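PDB 1I4U: crustacyanin-C1 subunit, which binds the carotenoid astaxanthin, as a lipocalin subunit of the complex that gives the lobster carapace its blue coloration. Local coordinates for residues D131-F136 with I157-T162; C51-Y56 with D176-L181; N29-V34 with N114-Y119. All blocks are in the same frame, centred on the assembly; numbering follows the deposited sequence.

Contact 1: residues D131-F136 with I157-T162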
# COMPACT_ATOMS: atom_id res chain seq x y z
N ASP A 131 9.16 -8.26 -0.86
CA ASP A 131 9.33 -7.66 -2.18
C ASP A 131 8.63 -8.49 -3.24
O ASP A 131 8.24 -9.63 -3.07
CB ASP A 131 10.78 -7.44 -2.50
CG ASP A 131 11.68 -8.64 -2.49
OD1 ASP A 131 11.15 -9.75 -2.62
OD2 ASP A 131 12.87 -8.39 -2.30
N PHE A 132 8.39 -7.77 -4.32
CA PHE A 132 7.51 -8.17 -5.40
C PHE A 132 8.21 -7.74 -6.70
O PHE A 132 8.45 -6.56 -6.88
CB PHE A 132 6.09 -7.56 -5.29
CG PHE A 132 5.48 -7.96 -3.95
CD1 PHE A 132 5.01 -9.23 -3.74
CD2 PHE A 132 5.47 -7.08 -2.90
CE1 PHE A 132 4.54 -9.60 -2.48
CE2 PHE A 132 4.99 -7.41 -1.63
CZ PHE A 132 4.56 -8.71 -1.43
N SER A 133 8.53 -8.71 -7.55
CA SER A 133 9.28 -8.48 -8.75
C SER A 133 8.46 -8.99 -9.95
O SER A 133 7.67 -9.92 -9.84
CB SER A 133 10.64 -9.14 -8.70
OG SER A 133 11.41 -8.67 -7.62
N PHE A 134 8.72 -8.34 -11.07
CA PHE A 134 7.99 -8.58 -12.32
C PHE A 134 8.93 -8.46 -13.50
O PHE A 134 9.77 -7.61 -13.50
CB PHE A 134 6.87 -7.58 -12.52
CG PHE A 134 5.95 -7.34 -11.34
CD1 PHE A 134 6.34 -6.51 -10.31
CD2 PHE A 134 4.70 -7.96 -11.25
CE1 PHE A 134 5.51 -6.31 -9.23
CE2 PHE A 134 3.87 -7.72 -10.17
CZ PHE A 134 4.29 -6.91 -9.16
N ILE A 135 8.69 -9.30 -14.50
CA ILE A 135 9.31 -9.19 -15.81
C ILE A 135 8.19 -8.87 -16.77
O ILE A 135 7.23 -9.67 -16.87
CB ILE A 135 10.10 -10.45 -16.21
CG1 ILE A 135 11.24 -10.71 -15.21
CG2 ILE A 135 10.68 -10.39 -17.61
CD1 ILE A 135 11.89 -12.09 -15.37
N PHE A 136 8.29 -7.74 -17.44
CA PHE A 136 7.35 -7.32 -18.47
C PHE A 136 7.97 -7.44 -19.88
O PHE A 136 9.19 -7.27 -20.03
CB PHE A 136 6.98 -5.87 -18.27
CG PHE A 136 5.94 -5.46 -17.27
CD1 PHE A 136 5.45 -6.32 -16.29
CD2 PHE A 136 5.41 -4.15 -17.31
CE1 PHE A 136 4.44 -5.95 -15.42
CE2 PHE A 136 4.38 -3.76 -16.45
CZ PHE A 136 3.93 -4.66 -15.51
N ILE A 157 20.47 -7.10 -6.82
CA ILE A 157 19.88 -6.52 -5.61
C ILE A 157 19.43 -7.62 -4.65
O ILE A 157 18.60 -7.49 -3.77
CB ILE A 157 18.75 -5.53 -5.95
CG1 ILE A 157 17.57 -6.09 -6.74
CG2 ILE A 157 19.35 -4.35 -6.70
CD1 ILE A 157 16.27 -5.33 -6.55
N ASN A 158 20.11 -8.76 -4.83
CA ASN A 158 19.92 -9.84 -3.90
C ASN A 158 18.52 -10.41 -3.78
O ASN A 158 18.08 -10.90 -2.74
CB ASN A 158 20.40 -9.34 -2.51
CG ASN A 158 21.57 -10.27 -2.19
OD1 ASN A 158 22.42 -10.39 -3.07
ND2 ASN A 158 21.49 -10.86 -1.01
N VAL A 159 17.84 -10.39 -4.92
CA VAL A 159 16.58 -11.08 -5.10
C VAL A 159 16.80 -12.50 -5.64
O VAL A 159 17.51 -12.59 -6.64
CB VAL A 159 15.63 -10.27 -6.00
CG1 VAL A 159 14.40 -11.07 -6.44
CG2 VAL A 159 15.17 -9.02 -5.23
N ASP A 160 16.22 -13.53 -5.00
CA ASP A 160 16.31 -14.95 -5.38
C ASP A 160 15.47 -15.15 -6.62
O ASP A 160 14.24 -15.33 -6.56
CB ASP A 160 15.85 -15.90 -4.25
CG ASP A 160 16.11 -17.35 -4.60
OD1 ASP A 160 16.43 -17.64 -5.78
OD2 ASP A 160 16.00 -18.24 -3.71
N THR A 161 16.14 -15.15 -7.77
CA THR A 161 15.34 -15.29 -9.00
C THR A 161 14.65 -16.62 -9.21
O THR A 161 13.78 -16.77 -10.09
CB THR A 161 16.20 -14.97 -10.22
OG1 THR A 161 17.32 -15.85 -10.24
CG2 THR A 161 16.68 -13.54 -10.07
N THR A 162 14.99 -17.62 -8.39
CA THR A 162 14.18 -18.84 -8.43
C THR A 162 12.74 -18.63 -7.96
O THR A 162 11.86 -19.48 -8.10
CB THR A 162 14.85 -19.95 -7.59
OG1 THR A 162 14.76 -19.61 -6.19
CG2 THR A 162 16.32 -20.12 -7.98

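Contact 2: residues C51-Y56 with D176-L181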
# COMPACT_ATOMS: atom_id res chain seq x y z
N CYS A 51 -2.92 -14.11 -18.63
CA CYS A 51 -3.09 -13.25 -19.81
C CYS A 51 -2.95 -11.79 -19.45
O CYS A 51 -3.54 -10.92 -20.08
CB CYS A 51 -4.45 -13.52 -20.49
SG CYS A 51 -4.64 -15.24 -21.01
N VAL A 52 -2.14 -11.51 -18.44
CA VAL A 52 -2.03 -10.18 -17.84
C VAL A 52 -1.46 -9.18 -18.83
O VAL A 52 -0.31 -9.33 -19.27
CB VAL A 52 -1.17 -10.24 -16.58
CG1 VAL A 52 -1.03 -8.86 -15.98
CG2 VAL A 52 -1.73 -11.25 -15.56
N ARG A 53 -2.27 -8.20 -19.18
CA ARG A 53 -2.02 -7.23 -20.21
C ARG A 53 -2.23 -5.84 -19.61
O ARG A 53 -3.32 -5.53 -19.18
CB ARG A 53 -2.97 -7.44 -21.37
CG ARG A 53 -2.85 -6.52 -22.55
CD ARG A 53 -3.99 -6.72 -23.54
NE ARG A 53 -3.88 -5.98 -24.78
CZ ARG A 53 -4.22 -4.72 -24.98
NH1 ARG A 53 -4.71 -4.01 -23.95
NH2 ARG A 53 -4.07 -4.18 -26.18
N ASN A 54 -1.17 -5.05 -19.58
CA ASN A 54 -1.19 -3.74 -18.92
C ASN A 54 -1.01 -2.67 -19.99
O ASN A 54 0.01 -2.57 -20.62
CB ASN A 54 -0.11 -3.64 -17.86
CG ASN A 54 -0.14 -4.75 -16.84
OD1 ASN A 54 -1.17 -4.90 -16.20
ND2 ASN A 54 0.94 -5.53 -16.73
N GLU A 55 -2.09 -1.89 -20.17
CA GLU A 55 -2.13 -0.84 -21.19
C GLU A 55 -1.94 0.50 -20.47
O GLU A 55 -2.74 0.86 -19.62
CB GLU A 55 -3.43 -0.90 -21.99
CG GLU A 55 -3.45 0.08 -23.13
CD GLU A 55 -4.67 -0.12 -24.00
OE1 GLU A 55 -5.37 -1.14 -23.96
OE2 GLU A 55 -4.94 0.85 -24.70
N TYR A 56 -0.87 1.19 -20.81
CA TYR A 56 -0.50 2.43 -20.18
C TYR A 56 -0.68 3.63 -21.13
O TYR A 56 -0.22 3.60 -22.28
CB TYR A 56 0.98 2.40 -19.81
CG TYR A 56 1.34 1.47 -18.68
CD1 TYR A 56 0.52 0.54 -18.06
CD2 TYR A 56 2.58 1.55 -18.13
CE1 TYR A 56 0.84 -0.29 -17.04
CE2 TYR A 56 2.89 0.71 -17.09
CZ TYR A 56 2.10 -0.21 -16.54
OH TYR A 56 2.53 -0.96 -15.47
N ASP A 176 -7.98 -9.51 -27.65
CA ASP A 176 -8.81 -8.55 -28.35
C ASP A 176 -10.09 -8.29 -27.58
O ASP A 176 -10.68 -7.22 -27.75
CB ASP A 176 -9.08 -9.03 -29.78
CG ASP A 176 -7.99 -8.74 -30.76
OD1 ASP A 176 -7.01 -8.06 -30.41
OD2 ASP A 176 -8.14 -9.25 -31.92
N THR A 177 -10.57 -9.26 -26.80
CA THR A 177 -11.69 -9.03 -25.92
C THR A 177 -11.26 -8.20 -24.72
O THR A 177 -11.94 -7.26 -24.30
CB THR A 177 -12.30 -10.38 -25.49
OG1 THR A 177 -12.70 -11.11 -26.66
CG2 THR A 177 -13.54 -10.17 -24.66
N GLN A 178 -10.13 -8.58 -24.12
CA GLN A 178 -9.60 -7.83 -22.97
C GLN A 178 -9.46 -6.36 -23.25
O GLN A 178 -9.78 -5.53 -22.42
CB GLN A 178 -8.22 -8.39 -22.60
CG GLN A 178 -8.26 -9.77 -22.02
CD GLN A 178 -6.92 -10.46 -21.82
OE1 GLN A 178 -6.79 -11.66 -22.07
NE2 GLN A 178 -5.95 -9.69 -21.35
N LYS A 179 -9.00 -6.01 -24.44
CA LYS A 179 -8.72 -4.61 -24.75
C LYS A 179 -10.00 -3.82 -24.88
O LYS A 179 -9.88 -2.59 -24.93
CB LYS A 179 -7.78 -4.56 -25.93
CG LYS A 179 -8.40 -4.74 -27.28
CD LYS A 179 -7.34 -4.85 -28.39
CE LYS A 179 -8.10 -4.88 -29.75
NZ LYS A 179 -7.24 -5.34 -30.88
N THR A 180 -11.17 -4.43 -24.90
CA THR A 180 -12.47 -3.74 -25.02
C THR A 180 -13.21 -3.69 -23.70
O THR A 180 -14.31 -3.11 -23.59
CB THR A 180 -13.42 -4.43 -26.01
OG1 THR A 180 -13.77 -5.73 -25.48
CG2 THR A 180 -12.77 -4.70 -27.34
N LEU A 181 -12.67 -4.28 -22.63
CA LEU A 181 -13.36 -4.28 -21.35
C LEU A 181 -13.42 -2.88 -20.75
O LEU A 181 -12.56 -2.04 -21.11
CB LEU A 181 -12.67 -5.20 -20.35
CG LEU A 181 -12.54 -6.66 -20.76
CD1 LEU A 181 -11.65 -7.34 -19.70
CD2 LEU A 181 -13.89 -7.34 -20.84
OXT LEU A 181 -14.32 -2.60 -19.94
O HOH W 1 -7.82 -0.72 -24.91

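Contact 3: residues N29-V34 with N114-Y119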
# COMPACT_ATOMS: atom_id res chain seq x y z
N ASN A 29 7.01 8.66 -22.38
CA ASN A 29 6.15 8.32 -23.52
C ASN A 29 6.59 7.00 -24.09
O ASN A 29 5.81 6.20 -24.59
CB ASN A 29 6.25 9.46 -24.51
CG ASN A 29 5.27 10.59 -24.25
OD1 ASN A 29 4.06 10.40 -24.40
ND2 ASN A 29 5.76 11.77 -23.87
N SER A 30 7.90 6.73 -24.04
CA SER A 30 8.37 5.46 -24.57
C SER A 30 8.00 4.27 -23.69
O SER A 30 8.11 3.14 -24.16
CB SER A 30 9.89 5.51 -24.78
OG SER A 30 10.23 6.42 -25.83
N TYR A 31 7.64 4.51 -22.45
CA TYR A 31 7.20 3.46 -21.54
C TYR A 31 5.71 3.16 -21.65
O TYR A 31 5.21 2.16 -21.15
CB TYR A 31 7.56 3.84 -20.09
CG TYR A 31 7.47 2.68 -19.13
CD1 TYR A 31 8.38 1.64 -19.08
CD2 TYR A 31 6.41 2.67 -18.21
CE1 TYR A 31 8.27 0.60 -18.19
CE2 TYR A 31 6.32 1.61 -17.32
CZ TYR A 31 7.23 0.58 -17.30
OH TYR A 31 7.08 -0.45 -16.40
N ALA A 32 5.01 4.06 -22.34
CA ALA A 32 3.55 3.88 -22.51
C ALA A 32 3.28 2.75 -23.51
O ALA A 32 4.18 2.15 -24.08
CB ALA A 32 2.90 5.16 -22.91
N GLY A 33 2.01 2.43 -23.67
CA GLY A 33 1.58 1.37 -24.56
C GLY A 33 1.32 0.10 -23.74
O GLY A 33 1.05 0.11 -22.52
N VAL A 34 1.41 -1.02 -24.45
CA VAL A 34 1.00 -2.31 -23.91
C VAL A 34 2.20 -3.11 -23.45
O VAL A 34 3.16 -3.28 -24.20
CB VAL A 34 0.17 -3.08 -24.96
CG1 VAL A 34 -0.20 -4.47 -24.43
CG2 VAL A 34 -1.07 -2.28 -25.32
N ASN A 114 11.47 -3.90 -25.63
CA ASN A 114 11.37 -5.35 -25.48
C ASN A 114 10.94 -5.75 -24.07
O ASN A 114 10.05 -6.60 -23.91
CB ASN A 114 12.69 -6.04 -25.81
CG ASN A 114 13.03 -5.80 -27.27
OD1 ASN A 114 12.50 -6.52 -28.13
ND2 ASN A 114 13.84 -4.82 -27.52
N TYR A 115 11.61 -5.19 -23.05
CA TYR A 115 11.41 -5.70 -21.70
C TYR A 115 11.45 -4.60 -20.67
O TYR A 115 12.06 -3.56 -20.90
CB TYR A 115 12.52 -6.75 -21.41
CG TYR A 115 13.87 -6.15 -21.20
CD1 TYR A 115 14.67 -5.80 -22.29
CD2 TYR A 115 14.36 -5.89 -19.92
CE1 TYR A 115 15.91 -5.24 -22.12
CE2 TYR A 115 15.59 -5.32 -19.76
CZ TYR A 115 16.36 -5.00 -20.84
OH TYR A 115 17.61 -4.41 -20.74
N ALA A 116 10.95 -4.94 -19.48
CA ALA A 116 11.11 -4.14 -18.29
C ALA A 116 11.18 -5.07 -17.07
O ALA A 116 10.51 -6.11 -17.01
CB ALA A 116 10.01 -3.12 -18.10
N CYS A 117 12.05 -4.70 -16.12
CA CYS A 117 12.26 -5.43 -14.89
C CYS A 117 11.79 -4.50 -13.76
O CYS A 117 12.39 -3.45 -13.57
CB CYS A 117 13.72 -5.80 -14.72
SG CYS A 117 14.63 -6.31 -16.22
N LEU A 118 10.73 -4.91 -13.07
CA LEU A 118 10.07 -4.04 -12.07
C LEU A 118 10.20 -4.60 -10.68
O LEU A 118 10.20 -5.82 -10.48
CB LEU A 118 8.60 -3.91 -12.41
CG LEU A 118 8.28 -3.54 -13.88
CD1 LEU A 118 6.75 -3.46 -14.03
CD2 LEU A 118 9.04 -2.31 -14.30
N TYR A 119 10.27 -3.70 -9.70
CA TYR A 119 10.53 -4.09 -8.33
C TYR A 119 9.77 -3.22 -7.33
O TYR A 119 9.77 -1.99 -7.47
CB TYR A 119 12.03 -3.98 -8.06
CG TYR A 119 12.48 -4.45 -6.69
CD1 TYR A 119 12.35 -5.77 -6.34
CD2 TYR A 119 13.00 -3.58 -5.74
CE1 TYR A 119 12.72 -6.28 -5.10
CE2 TYR A 119 13.39 -4.06 -4.50
CZ TYR A 119 13.25 -5.40 -4.19
OH TYR A 119 13.66 -5.84 -2.94

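Contact 1: residues D131-F136 with I157-T162
Val159 sets its two methyl groups against two polar side chains of strand 128-137, one methyl to each. Val159 CG2 lies 3.8 Å from Asp131 OD2, and Val159 CG1 lies 4.0 Å from Ser133 OG. Asp131 and Ser133 are two residues apart on the strand, so both side chains leave the same face of the sheet, and the fork of the valine spans them. Its first torsion explains the fit: with CG1 opposite the backbone N (chi1 169°) and CG2 beside that N, the fork puts one methyl near each polar side chain. Asp131 and Val159 run past one another in opposite senses, and Asp131 OD2 meets the methyl as they pass. The approach is van der Waals in kind, and the polar demand of Asp131 is met by others: OD2 is hydrogen-bonded to Tyr119 OH and OD1 forms a salt bridge with Arg163.

In the lipocalin fold a long helix packs on the outside of the barrel. Here helix 144-156 does so, with Phe154 touching Ser133, and residues 157-162 carry the chain away from its end. Asn158, at positive phi, is the C-prime residue of a Schellman motif in which Val159 N returns to Phe154 O; the reversal delivers Val159 to the strand, where it also touches Tyr119. Beyond it, Asp160 OD1 accepts from Thr162 N at 3.0 Å, which makes an Asx turn, and from Thr162 OG1 at 2.6 Å. Both donors come from the same face of the carboxylate, well above its plane (42° and 48°), at the start of a 3-10 segment.

Contact 2: residues C51-Y56 with D176-L181
Gln178 reaches Cys51 because its CG stands beside the backbone N (chi1 -69°) and the chain then runs extended, which carries the terminal amide to the backbone of Cys51, where the chain turns a corner. There Gln178 NE2 donates to Cys51 O at 3.0 Å with an N-H...O angle of 157°, the donor lying a little out of the carbonyl plane. Thr68 OG1 is a second partner of NE2. The other end of the amide is less well served: Gln178 OE1 meets Cys51 CB at 3.4 Å, is buried by the contact and has no polar partner in the model.

Arg53, extended from CG to NE, crosses this amide at a slant. Arg53 CB is 3.7 Å from Gln178 NE2, and the guanidinium stands almost perpendicular to the glutamine amide, their planes 85° apart. Over one guanidinium face lies Lys179 CB, offset toward the rim and 3.7 Å from Arg53 CZ. In the plane of the group, Arg53 NH1 makes a nearly straight 2.9 Å salt bridge to Glu55 OE1, on the anti side and somewhat out of the carboxylate plane; this probably steadies the rotation of the guanidinium. The far end of Lys179 leads away from the strand, to a salt bridge with Asp176 OD1.

The C-terminal segment thus lies against the outside of the lipocalin barrel, as commonly found in this family, where a disulfide ties the C-terminal chain to the barrel. Here that bond joins Cys51 to Cys173, just ahead of helix 175-178. Gln178 to Leu181 form a type I turn, and one water links the two segments at their more exposed margin, donating to Glu55 OE1 at 2.7 Å and to Lys179 O at 2.8 Å.

Contact 3: residues N29-V34 with N114-Y119
Tyr31 drives its phenol into the barrel toward Leu118, and the closest approach is at the hydroxyl: Tyr31 OH lies 3.4 Å from Leu118 CD2 and 3.8 Å from Leu118 CD1, so the oxygen faces the branched end of the leucine. The two side chains come from opposite directions, one from helix 28-31 and the other from strand 115-123. Tyr31 leaves its backbone at a tangent to the strand; the approach depends on CG lying opposite the backbone N (chi1 -165°), which swings the ring across. Ala116 fits less closely. Ala116 CB sits at the ring edge, near the ring plane, 4.1 Å from Tyr31 CE1, and the contact is apolar.

Ala116 and Leu118 share a face of the strand because residues alternate, and both turn toward Tyr31. Cys117 between them turns the other way, where its disulfide to Cys150 fastens the strand to helix 144-156. This is the lipocalin arrangement: a short N-terminal helix lies across one end of the antiparallel barrel, the inward side chains line the interior, and the long helix packs outside. A bound 2-methyl-2,4-pentanediol, probably from the crystallisation liquor, lies about 4 Å from the Leu118 side chain, consistent with a pocket on this inner side. Ile107 of strand 102-110 touches both Tyr31 and Leu118, and the Tyr31 ring meets that of Trp35 at about 40°.

Toward solvent the packing between the segments gives out. Asn29 and Ser30 are exposed, and the contact of 29-34 with 114-119 rests on Tyr31; the backbones stay well apart, with 9.1 Å between Tyr31 CA and Ala116 CA.

From the N terminus, residues 29-34 come first, and contact 3 closes at 114-119, joining the short helix at the barrel end to strand 115-123. Residues 51-56 fall within that loop but find their partner only at the C terminus, so contacts 2 and 3 cross; contact 2 ties helix 175-178 and the tail to strand 52-58. Contact 1 follows contact 3 in series, wholly within the span of contact 2, and ties the loop after helix 144-156 to strand 128-137. At least one segment of each contact lies in the same antiparallel sheet: Phe136 N lies 2.8 Å from Ala116 O, and Tyr56 N lies 2.8 Å from Gly33 O.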